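RhCC (Rhodococcus jostii RHA1, PDB 4U5P) is a magnesium-binding member of the tautomerase superfamily that probably acts as an unusual cofactor-independent oxygenase. Local coordinates at residues 63-68 against 102-107. Residues are numbered along the deposited sequence; the frame is centred on the assembly and turned at random.
Sequences RIRLDH and EIHIDE. With MG (magnesium ion), chain F.
Arg63 sets CG anti to its own backbone N (chi1 -171°) and bends at chi2 (59°), which brings its guanidinium to Glu102 and His104 on the same sheet face. His104 turns CG between its backbone N and carbonyl carbon (chi1 73°), which brings the ring toward Arg63, with ND1 at the edge that meets NH1. NH1 of Arg63 donates to ND1 of His104 at 2.9 Å, in the plane of both groups, which stand almost perpendicular. NE of Arg63 forms a salt bridge to OE1 of Glu102 at 3.1 Å, and CG of Glu102 lies over one guanidinium face, toward its rim. OE2 of Glu102 bonds to Trp113 of the second subunit. Were Arg63 an alanine, ND1 of His104 would probably lose this donor and OE1 of Glu102 its charge partner. NE2 of His104 bonds to Asp67 of the second subunit.

The strands run parallel in a beta-alpha-beta unit closed by helix 76-90. Five backbone hydrogen bonds join them. Towards the helix, CG of Leu66 meets CG1 of Ile105 at 3.7 Å. CG2 of Ile105 sits over the His68 ring in a CH-pi contact.

OD2 of Asp106 binds magnesium at 2.2 Å. Asp106 OD2 of both other subunits and three waters complete the site. Water 2 links this OD2 to Arg65 and Asp67, themselves salt-bridged (NH1 to OD1, 2.9 Å). Arg65 also pairs with Asp67 of the second subunit, and Asp67 with Arg65 of the third. The shared metal ties the three chains together, and Arg65 probably offsets part of the acidic charge.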
loop_
_atom_site.group_PDB
_atom_site.type_symbol
_atom_site.label_atom_id
_atom_site.label_comp_id
_atom_site.label_asym_id
_atom_site.label_seq_id
_atom_site.Cartn_x
_atom_site.Cartn_y
_atom_site.Cartn_z
ATOM N N ARG B 63 -6.090 -8.687 7.904
ATOM C CA ARG B 63 -4.753 -8.134 7.748
ATOM C C ARG B 63 -4.851 -6.612 7.765
ATOM O O ARG B 63 -5.645 -6.027 7.022
ATOM C CB ARG B 63 -4.107 -8.632 6.458
ATOM C CG ARG B 63 -2.628 -8.284 6.305
ATOM C CD ARG B 63 -1.814 -8.849 7.456
ATOM N NE ARG B 63 -0.367 -8.805 7.259
ATOM C CZ ARG B 63 0.399 -7.741 7.469
ATOM N NH1 ARG B 63 -0.147 -6.590 7.847
ATOM N NH2 ARG B 63 1.716 -7.828 7.273
ATOM N N ILE B 64 -4.067 -5.983 8.638
ATOM C CA ILE B 64 -4.116 -4.530 8.798
ATOM C C ILE B 64 -2.769 -3.937 8.423
ATOM O O ILE B 64 -1.730 -4.402 8.866
ATOM C CB ILE B 64 -4.485 -4.130 10.244
ATOM C CG1 ILE B 64 -5.826 -4.763 10.633
ATOM C CG2 ILE B 64 -4.577 -2.596 10.393
ATOM C CD1 ILE B 64 -6.107 -4.729 12.110
ATOM N N ARG B 65 -2.801 -2.885 7.616
ATOM C CA ARG B 65 -1.596 -2.145 7.262
ATOM C C ARG B 65 -1.899 -0.655 7.385
ATOM O O ARG B 65 -2.962 -0.201 6.943
ATOM C CB ARG B 65 -1.142 -2.485 5.837
ATOM C CG ARG B 65 0.114 -1.769 5.418
ATOM C CD ARG B 65 0.348 -1.848 3.933
ATOM N NE ARG B 65 1.653 -1.275 3.617
ATOM C CZ ARG B 65 1.916 0.027 3.595
ATOM N NH1 ARG B 65 0.968 0.933 3.855
ATOM N NH2 ARG B 65 3.145 0.425 3.314
ATOM N N LEU B 66 -0.995 0.106 7.997
ATOM C CA LEU B 66 -1.182 1.557 8.051
ATOM C C LEU B 66 0.069 2.357 7.755
ATOM O O LEU B 66 1.177 1.883 7.974
ATOM C CB LEU B 66 -1.727 1.987 9.411
ATOM C CG LEU B 66 -1.059 1.497 10.682
ATOM C CD1 LEU B 66 -1.123 2.511 11.808
ATOM C CD2 LEU B 66 -1.766 0.220 11.110
ATOM N N ASP B 67 -0.149 3.568 7.224
ATOM C CA ASP B 67 0.884 4.593 7.108
ATOM C C ASP B 67 0.682 5.648 8.175
ATOM O O ASP B 67 -0.442 6.094 8.418
ATOM C CB ASP B 67 0.868 5.286 5.736
ATOM C CG ASP B 67 1.362 4.400 4.606
ATOM O OD1 ASP B 67 2.124 3.446 4.859
ATOM O OD2 ASP B 67 1.005 4.684 3.442
ATOM N N HIS B 68 1.775 6.034 8.818
ATOM C CA HIS B 68 1.807 7.229 9.654
ATOM C C HIS B 68 2.515 8.330 8.892
ATOM O O HIS B 68 3.668 8.167 8.497
ATOM C CB HIS B 68 2.528 6.978 10.967
ATOM C CG HIS B 68 1.666 6.368 12.026
ATOM N ND1 HIS B 68 2.126 6.133 13.303
ATOM C CD2 HIS B 68 0.372 5.969 12.008
ATOM C CE1 HIS B 68 1.156 5.595 14.023
ATOM N NE2 HIS B 68 0.082 5.489 13.262
ATOM N N GLU B 102 -2.925 -9.784 11.835
ATOM C CA GLU B 102 -1.550 -9.297 11.786
ATOM C C GLU B 102 -1.599 -7.833 11.404
ATOM O O GLU B 102 -2.494 -7.439 10.671
ATOM C CB GLU B 102 -0.725 -10.089 10.776
ATOM C CG GLU B 102 0.722 -9.659 10.651
ATOM C CD GLU B 102 1.522 -10.595 9.757
ATOM O OE1 GLU B 102 0.965 -11.140 8.774
ATOM O OE2 GLU B 102 2.714 -10.795 10.056
ATOM N N ILE B 103 -0.652 -7.041 11.895
ATOM C CA ILE B 103 -0.668 -5.596 11.673
ATOM C C ILE B 103 0.747 -5.070 11.532
ATOM O O ILE B 103 1.647 -5.505 12.255
ATOM C CB ILE B 103 -1.377 -4.866 12.840
ATOM C CG1 ILE B 103 -1.420 -3.354 12.589
ATOM C CG2 ILE B 103 -0.674 -5.163 14.173
ATOM C CD1 ILE B 103 -2.362 -2.600 13.533
ATOM N N HIS B 104 0.967 -4.145 10.599
ATOM C CA HIS B 104 2.229 -3.413 10.599
ATOM C C HIS B 104 2.054 -1.973 10.145
ATOM O O HIS B 104 1.034 -1.619 9.543
ATOM C CB HIS B 104 3.291 -4.123 9.749
ATOM C CG HIS B 104 3.082 -4.034 8.268
ATOM N ND1 HIS B 104 2.137 -4.785 7.605
ATOM C CD2 HIS B 104 3.741 -3.338 7.315
ATOM C CE1 HIS B 104 2.200 -4.530 6.311
ATOM N NE2 HIS B 104 3.165 -3.655 6.107
ATOM N N ILE B 105 3.052 -1.157 10.485
ATOM C CA ILE B 105 3.034 0.279 10.230
ATOM C C ILE B 105 4.244 0.700 9.419
ATOM O O ILE B 105 5.361 0.218 9.648
ATOM C CB ILE B 105 3.027 1.104 11.539
ATOM C CG1 ILE B 105 1.993 0.558 12.527
ATOM C CG2 ILE B 105 2.823 2.612 11.227
ATOM C CD1 ILE B 105 1.926 1.321 13.832
ATOM N N ASP B 106 4.025 1.617 8.482
ATOM C CA ASP B 106 5.127 2.307 7.822
ATOM C C ASP B 106 5.041 3.794 8.145
ATOM O O ASP B 106 3.960 4.324 8.362
ATOM C CB ASP B 106 5.105 2.084 6.306
ATOM C CG ASP B 106 6.431 2.458 5.637
ATOM O OD1 ASP B 106 7.471 2.426 6.334
ATOM O OD2 ASP B 106 6.449 2.743 4.414
ATOM N N GLU B 107 6.189 4.450 8.204
ATOM C CA GLU B 107 6.227 5.898 8.379
ATOM C C GLU B 107 6.632 6.507 7.044
ATOM O O GLU B 107 7.633 6.095 6.445
ATOM C CB GLU B 107 7.187 6.297 9.506
ATOM C CG GLU B 107 6.742 5.786 10.885
ATOM C CD GLU B 107 7.655 6.246 12.023
ATOM O OE1 GLU B 107 8.874 6.002 11.943
ATOM O OE2 GLU B 107 7.155 6.828 13.010
HETATM MG MG MG F . 8.060 3.149 3.007
HETATM O O HOH W 1 2.455 -10.261 6.298
HETATM O O HOH W 2 4.094 2.943 3.150
HETATM O O HOH W 3 4.550 7.583 13.326
HETATM O O HOH W 4 9.386 2.289 4.450
HETATM O O HOH W 5 8.511 5.008 3.916
HETATM O O HOH W 6 9.807 3.476 1.943
#